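Local coordinates for ethanolamine utilization protein EutL (Clostridium perfringens E str. JGS1987, PDB 4TME), which forms part of the shell of a bacterial microcompartment for ethanolamine use, binding ethanolamine in a way thought to control allosterically the opening of its pore, at residues E145-L150 against L188-Q193; V151-E156 against T182-A187; Y159-A164 against D201-A206. All blocks are in the same frame, centred on the assembly; numbering follows the deposited sequence.

Contact 1. Residues E145-L150 against L188-Q193; sequences EALAYL and LLTGSQ
Leu188 lays its CD2 methyl over one face of the Tyr149 ring, 3.8 Å from the ring centroid and shifted toward Tyr149 CG. The two side chains run alongside each other, a CH-pi contact across a non-hydrogen-bonded antiparallel pair in the sheet of the second BMC domain. Tyr149 has CG anti to the backbone N (chi1 -167°); its hydroxyl is held by Asp45, a residue of the ethanolamine pockets, and Tyr124 meets the ring edge-to-face. Next along, Ala148 and Leu189 form a hydrogen-bonded pair, Ala148 N reaching Leu189 O at 2.8 Å and Leu189 N returning to Ala148 O at 3.0 Å. Leu189 CD1 then meets Leu150 CD1 at 3.6 Å, the two leucines crossing at about a right angle on the face packed against helix 193-212.

Near Glu145 the link is made by the Thr190 hydroxyl and two waters. Thr190, its OG1 anti to the backbone N, donates to Ala146 O at 2.7 Å, almost straight along the C=O axis (175°). One water bridges Ala146 N and Gly191 O; the other donates to Thr190 OG1 at 2.6 Å. The hydroxyl of Thr190 is thus both donor and acceptor, and a buried apolar strand pair passes into a hydrated end where Glu145 OE1 accepts from both waters.

Contact 2. Residues V151-E156 against T182-A187; sequences VAPPLE and TNFAGA. With ETA (ethanolamine), chain K; ETA (ethanolamine), chain J.
Phe184 leaves the backbone with CG anti to its own carbonyl carbon (chi1 -80°), and its CB already touches two groups: Val151 CG1 lies 3.9 Å from Phe184 CB, and the hydroxyl O of ethanolamine J lies 3.7 Å from that same CB. Further out, Phe184 CD2 leans on the peptide of Ala152, 3.4 Å from Ala152 C, and Phe184 CE2 meets Pro153 CG at 3.9 Å, the proline ring running alongside. Ethanolamine K covers one face of the ring, its CA 3.6 Å above the plane of Phe184 and over the centre, its N nearest Phe184 CD1. At the tip, Phe184 CZ is near CA and C of the same ligand.

The amine N of ethanolamine K also donates to Thr182 OG1 at 3.0 Å; Glu82 and Asp44 bind that ligand too, while Asp45 and Thr180 bind ethanolamine J. The backbones join through the hydrogen-bonded antiparallel pair Ala152 and Ala185: Ala152 N to Ala185 O is 3.0 Å and well aligned (162°), whereas the return bond from Ala185 N to Ala152 O is more bent (136°). Asn183 OD1 accepts a hydrogen bond from Tyr69 N of the second subunit.

One phenylalanine therefore touches both ethanolamines, and its carbon face beside the Thr182 hydroxyl offers the ligand apolar and polar contact together. If the amine is protonated, as would be expected, the nearby acidic residues should stabilise its charge.

Contact 3. Residues Y159-A164 against D201-A206; sequences YALDAA and DAFAEA
Ala160 O is gripped once, by the N-H of Ala164 at 2.9 Å, the shortest of the four backbone bonds within these two helical segments. Similar bonds run from Glu205 N to Asp201 O and from Ala206 N to Ala202 O, and no hydrogen bond crosses between the helices. What joins them is apolar. The axes of segments 159-164 and 201-206 come within 7.8 Å, running roughly antiparallel at 146°, a close approach made possible by alanines on both surfaces.

At the tightest point the Ala206 methyl nestles against both CA and CB of Ala160, Ala206 CB lying 3.5 Å from Ala160 CB, closer than usual for carbons. Ala163 CB comes at Ala206 CB as well, at 3.8 Å, so Ala206 is set against successive turns of the other helix. Tyr159 brings its CD2 edge beside Ala206, whose carbonyl O lies near the ring plane.

Phe203 fills the other flank. With CG anti to the backbone N (chi1 -175°), its ring reaches past Ala160, Phe203 CD1 lying 3.5 Å from Ala160 CB. Leu161, in the one of its two conformers described here, runs alongside, with Leu161 CD2 at 3.9 Å from Phe203 CE1. Closer to the backbone, Ala164 CB meets Phe203 CB at 4.1 Å.

The pair packs on strand 146-152: Phe203 rests on Leu150 and Ala152, and Leu161 and Ala164 also rest on Leu150. Asp162 pairs with Lys166 and bonds to Ser20 of the second subunit. Helices 154-167 and 193-212 thus lie side by side across one face of the antiparallel sheet, in the alpha/beta fold of the second BMC domain.

How the contacts relate
Contacts 1 and 2 are successive parts of one antiparallel strand pair, 146-152 with 185-191; their centres lie 17 Å apart, and a probable hydrogen bond from Ala187 N to Leu150 O (2.9 Å) joins them. Contact 3 pairs the helices that follow these strands, its centre 14 Å from that of contact 1 and 12 Å from that of contact 2. Leu150 and Ala152 pack on Phe203, while Leu161 CD2 packs on Ala187 CB at 3.6 Å. Ethanolamine lies across the sheet from these helices: contact 2 lines both sites, the side chain of Tyr149 in contact 1 comes within about 4 Å of one ligand, and that of Phe203 stays about 9 Å away.

Contact 1. Residues E145-L150 against L188-Q193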
ATOM      1  N   GLU C 145     -24.008   9.010  19.612  1.00 32.81           N
ATOM      2  CA  GLU C 145     -23.758   7.735  20.281  1.00 34.70           C
ATOM      3  C   GLU C 145     -22.267   7.567  20.549  1.00 32.74           C
ATOM      4  O   GLU C 145     -21.454   8.205  19.894  1.00 32.57           O
ATOM      5  CB  GLU C 145     -24.282   6.575  19.433  1.00 38.45           C
ATOM      6  CG  GLU C 145     -25.792   6.450  19.463  1.00 45.91           C
ATOM      7  CD  GLU C 145     -26.289   6.082  20.828  1.00 56.76           C
ATOM      8  OE1 GLU C 145     -25.995   4.950  21.279  1.00 59.92           O
ATOM      9  OE2 GLU C 145     -26.952   6.930  21.459  1.00 63.22           O
ATOM     10  N   ALA C 146     -21.921   6.699  21.506  1.00 33.26           N
ATOM     11  CA  ALA C 146     -20.521   6.489  21.878  1.00 30.69           C
ATOM     12  C   ALA C 146     -19.859   5.410  21.024  1.00 29.56           C
ATOM     13  O   ALA C 146     -20.529   4.492  20.531  1.00 30.98           O
ATOM     14  CB  ALA C 146     -20.419   6.112  23.343  1.00 30.87           C
ATOM     15  N   LEU C 147     -18.543   5.514  20.884  1.00 26.51           N
ATOM     16  CA  LEU C 147     -17.734   4.462  20.254  1.00 27.28           C
ATOM     17  C   LEU C 147     -16.502   4.144  21.066  1.00 28.20           C
ATOM     18  O   LEU C 147     -15.955   5.015  21.736  1.00 29.10           O
ATOM     19  CB  LEU C 147     -17.246   4.869  18.844  1.00 28.31           C
ATOM     20  CG  LEU C 147     -18.231   4.966  17.697  1.00 31.11           C
ATOM     21  CD1 LEU C 147     -17.522   5.539  16.512  1.00 29.80           C
ATOM     22  CD2 LEU C 147     -18.829   3.587  17.385  1.00 33.41           C
ATOM     23  N   ALA C 148     -16.043   2.889  20.968  1.00 26.23           N
ATOM     24  CA  ALA C 148     -14.670   2.547  21.261  1.00 25.41           C
ATOM     25  C   ALA C 148     -13.903   2.504  19.935  1.00 23.88           C
ATOM     26  O   ALA C 148     -14.263   1.758  19.043  1.00 24.72           O
ATOM     27  CB  ALA C 148     -14.583   1.204  21.970  1.00 26.35           C
ATOM     28  N   TYR C 149     -12.884   3.338  19.813  1.00 22.71           N
ATOM     29  CA  TYR C 149     -12.047   3.428  18.609  1.00 20.74           C
ATOM     30  C   TYR C 149     -10.738   2.724  18.936  1.00 22.23           C
ATOM     31  O   TYR C 149      -9.928   3.240  19.703  1.00 23.25           O
ATOM     32  CB  TYR C 149     -11.866   4.907  18.246  1.00 21.33           C
ATOM     33  CG  TYR C 149     -11.287   5.209  16.870  1.00 21.28           C
ATOM     34  CD1 TYR C 149     -10.473   4.313  16.187  1.00 21.98           C
ATOM     35  CD2 TYR C 149     -11.564   6.430  16.263  1.00 21.78           C
ATOM     36  CE1 TYR C 149      -9.944   4.634  14.920  1.00 21.87           C
ATOM     37  CE2 TYR C 149     -11.056   6.756  15.040  1.00 22.41           C
ATOM     38  CZ  TYR C 149     -10.236   5.875  14.374  1.00 21.59           C
ATOM     39  OH  TYR C 149      -9.736   6.224  13.150  1.00 22.28           O
ATOM     40  N   LEU C 150     -10.594   1.496  18.417  1.00 20.47           N
ATOM     41  CA  LEU C 150      -9.536   0.567  18.836  1.00 21.47           C
ATOM     42  C   LEU C 150      -8.589   0.301  17.668  1.00 22.01           C
ATOM     43  O   LEU C 150      -9.039  -0.165  16.615  1.00 23.96           O
ATOM     44  CB  LEU C 150     -10.155  -0.746  19.315  1.00 21.12           C
ATOM     45  CG  LEU C 150     -11.252  -0.592  20.376  1.00 23.33           C
ATOM     46  CD1 LEU C 150     -11.819  -1.952  20.793  1.00 24.80           C
ATOM     47  CD2 LEU C 150     -10.742   0.159  21.595  1.00 25.25           C
ATOM     48  N   LEU C 188     -14.179  -0.120  15.157  1.00 23.22           N
ATOM     49  CA  LEU C 188     -15.080   0.753  15.891  1.00 24.12           C
ATOM     50  C   LEU C 188     -16.164  -0.104  16.514  1.00 26.29           C
ATOM     51  O   LEU C 188     -16.876  -0.833  15.794  1.00 26.69           O
ATOM     52  CB  LEU C 188     -15.739   1.794  14.983  1.00 24.31           C
ATOM     53  CG  LEU C 188     -14.821   2.709  14.171  1.00 24.03           C
ATOM     54  CD1 LEU C 188     -15.630   3.629  13.239  1.00 25.87           C
ATOM     55  CD2 LEU C 188     -13.919   3.523  15.092  1.00 23.05           C
ATOM     56  N   LEU C 189     -16.301  -0.031  17.835  1.00 25.43           N
ATOM     57  CA  LEU C 189     -17.347  -0.767  18.546  1.00 25.92           C
ATOM     58  C   LEU C 189     -18.291   0.238  19.178  1.00 28.68           C
ATOM     59  O   LEU C 189     -17.860   1.321  19.542  1.00 28.55           O
ATOM     60  CB  LEU C 189     -16.778  -1.675  19.645  1.00 26.29           C
ATOM     61  CG  LEU C 189     -15.569  -2.534  19.251  1.00 27.64           C
ATOM     62  CD1 LEU C 189     -15.111  -3.373  20.438  1.00 29.28           C
ATOM     63  CD2 LEU C 189     -15.915  -3.438  18.062  1.00 28.86           C
ATOM     64  N   THR C 190     -19.558  -0.115  19.343  1.00 30.34           N
ATOM     65  CA  THR C 190     -20.494   0.812  19.997  1.00 30.45           C
ATOM     66  C   THR C 190     -21.241   0.162  21.150  1.00 32.05           C
ATOM     67  O   THR C 190     -21.345  -1.059  21.239  1.00 33.08           O
ATOM     68  CB  THR C 190     -21.511   1.411  18.997  1.00 30.38           C
ATOM     69  OG1 THR C 190     -22.199   2.514  19.617  1.00 32.19           O
ATOM     70  CG2 THR C 190     -22.552   0.381  18.539  1.00 30.84           C
ATOM     71  N   GLY C 191     -21.761   1.011  22.028  1.00 32.96           N
ATOM     72  CA  GLY C 191     -22.527   0.589  23.192  1.00 34.58           C
ATOM     73  C   GLY C 191     -22.688   1.794  24.100  1.00 34.96           C
ATOM     74  O   GLY C 191     -22.466   2.927  23.658  1.00 34.45           O
ATOM     75  N   SER C 192     -23.064   1.570  25.355  1.00 36.53           N
ATOM     76  CA  SER C 192     -23.131   2.663  26.314  1.00 38.21           C
ATOM     77  C   SER C 192     -21.730   3.248  26.514  1.00 37.53           C
ATOM     78  O   SER C 192     -20.732   2.630  26.136  1.00 36.38           O
ATOM     79  CB  SER C 192     -23.701   2.189  27.639  1.00 40.33           C
ATOM     80  OG  SER C 192     -22.788   1.340  28.305  1.00 40.81           O
ATOM     81  N   GLN C 193     -21.640   4.431  27.109  1.00 38.07           N
ATOM     82  CA  GLN C 193     -20.323   5.022  27.343  1.00 40.93           C
ATOM     83  C   GLN C 193     -19.482   4.144  28.285  1.00 38.09           C
ATOM     84  O   GLN C 193     -18.280   3.978  28.066  1.00 36.75           O
ATOM     85  CB  GLN C 193     -20.465   6.445  27.897  1.00 50.97           C
ATOM     86  CG  GLN C 193     -20.881   7.424  26.800  1.00 61.55           C
ATOM     87  CD  GLN C 193     -21.051   8.843  27.285  1.00 71.76           C
ATOM     88  OE1 GLN C 193     -20.713   9.176  28.422  1.00 74.47           O
ATOM     89  NE2 GLN C 193     -21.586   9.693  26.419  1.00 75.87           N
TER
HETATM   90  O   HOH W   1     -23.906   5.172  22.977  1.00 34.14           O
HETATM   91  O   HOH W   2     -24.804   2.750  19.868  1.00 40.22           O

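Contact 2. Residues V151-E156 against T182-A187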
ATOM      1  N   VAL C 151      -7.304   0.615  17.842  1.00 20.71           N
ATOM      2  CA  VAL C 151      -6.313   0.409  16.787  1.00 20.39           C
ATOM      3  C   VAL C 151      -5.021  -0.153  17.368  1.00 20.87           C
ATOM      4  O   VAL C 151      -4.548   0.314  18.385  1.00 21.01           O
ATOM      5  CB  VAL C 151      -5.997   1.725  16.038  1.00 20.59           C
ATOM      6  CG1 VAL C 151      -5.025   1.467  14.881  1.00 20.96           C
ATOM      7  CG2 VAL C 151      -7.273   2.357  15.510  1.00 21.59           C
ATOM      8  N   ALA C 152      -4.467  -1.171  16.718  1.00 20.99           N
ATOM      9  CA  ALA C 152      -3.162  -1.700  17.098  1.00 20.07           C
ATOM     10  C   ALA C 152      -2.535  -2.395  15.896  1.00 20.55           C
ATOM     11  O   ALA C 152      -3.164  -2.521  14.852  1.00 21.08           O
ATOM     12  CB  ALA C 152      -3.299  -2.674  18.279  1.00 21.21           C
ATOM     13  N   PRO C 153      -1.275  -2.833  16.030  1.00 20.92           N
ATOM     14  CA  PRO C 153      -0.703  -3.559  14.888  1.00 21.21           C
ATOM     15  C   PRO C 153      -1.473  -4.871  14.657  1.00 21.72           C
ATOM     16  O   PRO C 153      -2.231  -5.285  15.522  1.00 22.54           O
ATOM     17  CB  PRO C 153       0.750  -3.788  15.313  1.00 21.05           C
ATOM     18  CG  PRO C 153       1.018  -2.667  16.313  1.00 21.05           C
ATOM     19  CD  PRO C 153      -0.274  -2.565  17.077  1.00 21.43           C
ATOM     20  N   PRO C 154      -1.301  -5.507  13.494  1.00 20.89           N
ATOM     21  CA  PRO C 154      -2.234  -6.558  13.052  1.00 22.17           C
ATOM     22  C   PRO C 154      -2.540  -7.694  14.053  1.00 22.15           C
ATOM     23  O   PRO C 154      -3.723  -7.891  14.324  1.00 23.80           O
ATOM     24  CB  PRO C 154      -1.544  -7.093  11.787  1.00 23.35           C
ATOM     25  CG  PRO C 154      -0.873  -5.850  11.250  1.00 22.76           C
ATOM     26  CD  PRO C 154      -0.291  -5.216  12.458  1.00 20.89           C
ATOM     27  N   LEU C 155      -1.559  -8.431  14.558  1.00 21.59           N
ATOM     28  CA  LEU C 155      -1.884  -9.567  15.423  1.00 21.89           C
ATOM     29  C   LEU C 155      -2.409  -9.077  16.779  1.00 22.39           C
ATOM     30  O   LEU C 155      -3.379  -9.616  17.302  1.00 23.86           O
ATOM     31  CB  LEU C 155      -0.671 -10.488  15.580  1.00 21.80           C
ATOM     32  CG  LEU C 155      -0.865 -11.738  16.473  1.00 22.30           C
ATOM     33  CD1 LEU C 155      -0.015 -12.874  15.949  1.00 22.73           C
ATOM     34  CD2 LEU C 155      -0.514 -11.469  17.914  1.00 24.18           C
ATOM     35  N   GLU C 156      -1.767  -8.065  17.347  1.00 22.73           N
ATOM     36  CA  GLU C 156      -2.222  -7.483  18.598  1.00 22.76           C
ATOM     37  C   GLU C 156      -3.691  -7.067  18.470  1.00 21.95           C
ATOM     38  O   GLU C 156      -4.501  -7.310  19.387  1.00 22.46           O
ATOM     39  CB  GLU C 156      -1.371  -6.245  18.974  1.00 21.87           C
ATOM     40  CG  GLU C 156       0.096  -6.515  19.216  1.00 24.18           C
ATOM     41  CD  GLU C 156       0.956  -6.280  17.985  1.00 25.76           C
ATOM     42  OE1 GLU C 156       0.648  -6.845  16.914  1.00 25.82           O
ATOM     43  OE2 GLU C 156       1.949  -5.520  18.101  1.00 26.16           O
ATOM     44  N   THR C 182      -1.454   1.985   6.765  1.00 19.59           N
ATOM     45  CA  THR C 182      -0.318   2.163   7.655  1.00 19.55           C
ATOM     46  C   THR C 182       0.112   0.853   8.342  1.00 20.47           C
ATOM     47  O   THR C 182       0.959   0.892   9.228  1.00 20.51           O
ATOM     48  CB  THR C 182      -0.591   3.206   8.766  1.00 20.41           C
ATOM     49  OG1 THR C 182      -1.646   2.763   9.633  1.00 20.67           O
ATOM     50  CG2 THR C 182      -0.975   4.572   8.146  1.00 18.40           C
ATOM     51  N   ASN C 183      -0.477  -0.263   7.920  1.00 20.90           N
ATOM     52  CA  ASN C 183      -0.183  -1.593   8.480  1.00 20.61           C
ATOM     53  C   ASN C 183      -0.613  -1.741   9.938  1.00 21.22           C
ATOM     54  O   ASN C 183       0.062  -2.376  10.751  1.00 22.05           O
ATOM     55  CB  ASN C 183       1.304  -1.924   8.317  1.00 20.71           C
ATOM     56  CG  ASN C 183       1.703  -1.983   6.856  1.00 20.71           C
ATOM     57  OD1 ASN C 183       0.935  -2.477   6.034  1.00 20.94           O
ATOM     58  ND2 ASN C 183       2.852  -1.395   6.506  1.00 21.39           N
ATOM     59  N   PHE C 184      -1.759  -1.146  10.243  1.00 19.37           N
ATOM     60  CA  PHE C 184      -2.458  -1.347  11.508  1.00 20.46           C
ATOM     61  C   PHE C 184      -3.804  -2.044  11.249  1.00 21.12           C
ATOM     62  O   PHE C 184      -4.118  -2.464  10.123  1.00 22.66           O
ATOM     63  CB  PHE C 184      -2.651   0.004  12.224  1.00 20.01           C
ATOM     64  CG  PHE C 184      -1.423   0.479  12.956  1.00 19.84           C
ATOM     65  CD1 PHE C 184      -0.321   0.987  12.269  1.00 21.07           C
ATOM     66  CD2 PHE C 184      -1.356   0.411  14.339  1.00 20.45           C
ATOM     67  CE1 PHE C 184       0.808   1.432  12.971  1.00 21.03           C
ATOM     68  CE2 PHE C 184      -0.236   0.851  15.036  1.00 20.61           C
ATOM     69  CZ  PHE C 184       0.854   1.360  14.346  1.00 21.57           C
ATOM     70  N   ALA C 185      -4.594  -2.190  12.308  1.00 20.79           N
ATOM     71  CA  ALA C 185      -5.878  -2.865  12.227  1.00 20.84           C
ATOM     72  C   ALA C 185      -6.674  -2.489  13.454  1.00 22.37           C
ATOM     73  O   ALA C 185      -6.150  -1.825  14.354  1.00 21.29           O
ATOM     74  CB  ALA C 185      -5.689  -4.377  12.155  1.00 22.45           C
ATOM     75  N   GLY C 186      -7.922  -2.932  13.519  1.00 23.02           N
ATOM     76  CA  GLY C 186      -8.724  -2.664  14.706  1.00 24.50           C
ATOM     77  C   GLY C 186     -10.187  -2.549  14.355  1.00 25.08           C
ATOM     78  O   GLY C 186     -10.645  -3.206  13.419  1.00 24.19           O
ATOM     79  N   ALA C 187     -10.930  -1.725  15.092  1.00 23.10           N
ATOM     80  CA  ALA C 187     -12.368  -1.643  14.874  1.00 22.57           C
ATOM     81  C   ALA C 187     -12.971  -0.448  15.583  1.00 22.90           C
ATOM     82  O   ALA C 187     -12.364   0.128  16.490  1.00 23.48           O
ATOM     83  CB  ALA C 187     -13.065  -2.913  15.364  1.00 24.03           C
TER
HETATM   84  CA  ETA K 302      -1.533   4.294  13.427  1.00 26.56           C
HETATM   85  N   ETA K 302      -1.301   4.484  12.011  1.00 24.71           N
HETATM   86  C   ETA K 302      -0.478   5.021  14.248  1.00 29.63           C
HETATM   87  O   ETA K 302      -0.403   6.390  13.945  1.00 30.02           O
HETATM   88  CA  ETA J 301      -7.893   2.389  10.675  1.00 24.44           C
HETATM   89  N   ETA J 301      -7.409   3.727  10.469  1.00 21.52           N
HETATM   90  C   ETA J 301      -6.864   1.642  11.496  1.00 26.09           C
HETATM   91  O   ETA J 301      -5.688   1.435  10.734  1.00 26.76           O

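Contact 3. Residues Y159-A164 against D201-A206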
ATOM      1  N   TYR C 159      -6.165 -10.171  18.438  1.00 22.53           N
ATOM      2  CA  TYR C 159      -6.216 -10.747  19.772  1.00 22.96           C
ATOM      3  C   TYR C 159      -6.978  -9.835  20.728  1.00 23.83           C
ATOM      4  O   TYR C 159      -7.842 -10.279  21.473  1.00 25.04           O
ATOM      5  CB  TYR C 159      -4.783 -10.983  20.258  1.00 23.62           C
ATOM      6  CG  TYR C 159      -4.648 -11.621  21.614  1.00 26.72           C
ATOM      7  CD1 TYR C 159      -4.690 -13.001  21.755  1.00 31.53           C
ATOM      8  CD2 TYR C 159      -4.421 -10.851  22.744  1.00 27.11           C
ATOM      9  CE1 TYR C 159      -4.540 -13.588  22.983  1.00 35.60           C
ATOM     10  CE2 TYR C 159      -4.266 -11.427  23.982  1.00 30.89           C
ATOM     11  CZ  TYR C 159      -4.325 -12.798  24.096  1.00 36.43           C
ATOM     12  OH  TYR C 159      -4.175 -13.376  25.333  1.00 41.67           O
ATOM     13  N   ALA C 160      -6.653  -8.557  20.677  1.00 24.75           N
ATOM     14  CA  ALA C 160      -7.198  -7.607  21.639  1.00 24.57           C
ATOM     15  C   ALA C 160      -8.656  -7.240  21.328  1.00 24.53           C
ATOM     16  O   ALA C 160      -9.430  -6.941  22.231  1.00 25.06           O
ATOM     17  CB  ALA C 160      -6.308  -6.353  21.684  1.00 23.02           C
ATOM     18  N   LEU C 161      -9.024  -7.244  20.046  0.65 24.40           N
ATOM     19  CA  LEU C 161     -10.417  -7.061  19.660  0.65 24.27           C
ATOM     20  C   LEU C 161     -11.304  -8.166  20.234  0.65 24.95           C
ATOM     21  O   LEU C 161     -12.385  -7.908  20.768  0.65 25.53           O
ATOM     22  CB  LEU C 161     -10.557  -7.013  18.138  0.65 24.23           C
ATOM     23  CG  LEU C 161     -10.287  -5.680  17.443  0.65 24.84           C
ATOM     24  CD1 LEU C 161     -10.503  -5.831  15.942  0.65 26.79           C
ATOM     25  CD2 LEU C 161     -11.150  -4.542  17.994  0.65 26.60           C
ATOM     26  N   ASP C 162     -10.835  -9.410  20.154  1.00 24.78           N
ATOM     27  CA  ASP C 162     -11.579 -10.509  20.743  1.00 25.40           C
ATOM     28  C   ASP C 162     -11.757 -10.290  22.245  1.00 25.94           C
ATOM     29  O   ASP C 162     -12.852 -10.479  22.782  1.00 27.95           O
ATOM     30  CB  ASP C 162     -10.878 -11.845  20.473  1.00 27.39           C
ATOM     31  CG  ASP C 162     -11.657 -13.030  21.031  1.00 31.46           C
ATOM     32  OD1 ASP C 162     -12.734 -13.339  20.482  1.00 34.61           O
ATOM     33  OD2 ASP C 162     -11.197 -13.628  22.011  1.00 32.52           O
ATOM     34  N   ALA C 163     -10.689  -9.877  22.910  1.00 26.34           N
ATOM     35  CA  ALA C 163     -10.750  -9.582  24.335  1.00 27.67           C
ATOM     36  C   ALA C 163     -11.756  -8.476  24.647  1.00 27.31           C
ATOM     37  O   ALA C 163     -12.514  -8.581  25.615  1.00 28.88           O
ATOM     38  CB  ALA C 163      -9.385  -9.188  24.829  1.00 28.91           C
ATOM     39  N   ALA C 164     -11.748  -7.433  23.819  1.00 26.19           N
ATOM     40  CA  ALA C 164     -12.594  -6.271  24.037  1.00 26.84           C
ATOM     41  C   ALA C 164     -14.070  -6.654  23.867  1.00 28.04           C
ATOM     42  O   ALA C 164     -14.919  -6.260  24.671  1.00 29.22           O
ATOM     43  CB  ALA C 164     -12.218  -5.163  23.096  1.00 25.13           C
ATOM     44  N   ASP C 201     -10.480  -0.427  27.845  1.00 28.92           N
ATOM     45  CA  ASP C 201      -9.570  -0.888  28.894  1.00 30.16           C
ATOM     46  C   ASP C 201      -9.091  -2.303  28.574  1.00 29.39           C
ATOM     47  O   ASP C 201      -7.904  -2.616  28.702  1.00 28.91           O
ATOM     48  CB  ASP C 201     -10.243  -0.874  30.272  1.00 33.99           C
ATOM     49  CG  ASP C 201     -10.509   0.539  30.799  1.00 39.06           C
ATOM     50  OD1 ASP C 201      -9.969   1.534  30.250  1.00 40.35           O
ATOM     51  OD2 ASP C 201     -11.267   0.632  31.789  1.00 41.40           O
ATOM     52  N   ALA C 202     -10.025  -3.154  28.161  1.00 29.58           N
ATOM     53  CA  ALA C 202      -9.708  -4.544  27.830  1.00 29.79           C
ATOM     54  C   ALA C 202      -8.804  -4.639  26.604  1.00 27.15           C
ATOM     55  O   ALA C 202      -7.884  -5.478  26.567  1.00 27.28           O
ATOM     56  CB  ALA C 202     -10.972  -5.329  27.598  1.00 31.36           C
ATOM     57  N   PHE C 203      -9.069  -3.805  25.596  1.00 25.48           N
ATOM     58  CA  PHE C 203      -8.250  -3.763  24.383  1.00 24.15           C
ATOM     59  C   PHE C 203      -6.819  -3.374  24.762  1.00 25.39           C
ATOM     60  O   PHE C 203      -5.861  -4.035  24.365  1.00 25.27           O
ATOM     61  CB  PHE C 203      -8.856  -2.774  23.358  1.00 23.51           C
ATOM     62  CG  PHE C 203      -8.146  -2.744  22.019  1.00 23.64           C
ATOM     63  CD1 PHE C 203      -8.461  -3.672  21.041  1.00 23.70           C
ATOM     64  CD2 PHE C 203      -7.195  -1.784  21.735  1.00 24.51           C
ATOM     65  CE1 PHE C 203      -7.815  -3.661  19.812  1.00 22.74           C
ATOM     66  CE2 PHE C 203      -6.557  -1.763  20.497  1.00 23.40           C
ATOM     67  CZ  PHE C 203      -6.868  -2.699  19.546  1.00 23.10           C
ATOM     68  N   ALA C 204      -6.675  -2.299  25.539  1.00 25.80           N
ATOM     69  CA  ALA C 204      -5.350  -1.848  25.939  1.00 26.75           C
ATOM     70  C   ALA C 204      -4.588  -2.949  26.697  1.00 26.67           C
ATOM     71  O   ALA C 204      -3.406  -3.197  26.436  1.00 28.44           O
ATOM     72  CB  ALA C 204      -5.445  -0.599  26.804  1.00 27.77           C
ATOM     73  N   GLU C 205      -5.264  -3.595  27.631  1.00 25.20           N
ATOM     74  CA  GLU C 205      -4.644  -4.632  28.452  1.00 26.52           C
ATOM     75  C   GLU C 205      -4.186  -5.787  27.570  1.00 26.32           C
ATOM     76  O   GLU C 205      -3.083  -6.333  27.756  1.00 26.96           O
ATOM     77  CB  GLU C 205      -5.620  -5.138  29.517  1.00 31.26           C
ATOM     78  CG  GLU C 205      -4.987  -6.148  30.469  1.00 43.29           C
ATOM     79  CD  GLU C 205      -5.978  -6.723  31.458  1.00 61.19           C
ATOM     80  OE1 GLU C 205      -7.089  -6.164  31.583  1.00 68.04           O
ATOM     81  OE2 GLU C 205      -5.642  -7.737  32.106  1.00 69.41           O
ATOM     82  N   ALA C 206      -5.007  -6.146  26.584  1.00 27.89           N
ATOM     83  CA  ALA C 206      -4.664  -7.266  25.708  1.00 27.99           C
ATOM     84  C   ALA C 206      -3.477  -6.933  24.787  1.00 26.57           C
ATOM     85  O   ALA C 206      -2.604  -7.775  24.562  1.00 26.07           O
ATOM     86  CB  ALA C 206      -5.870  -7.681  24.884  1.00 27.56           C
TER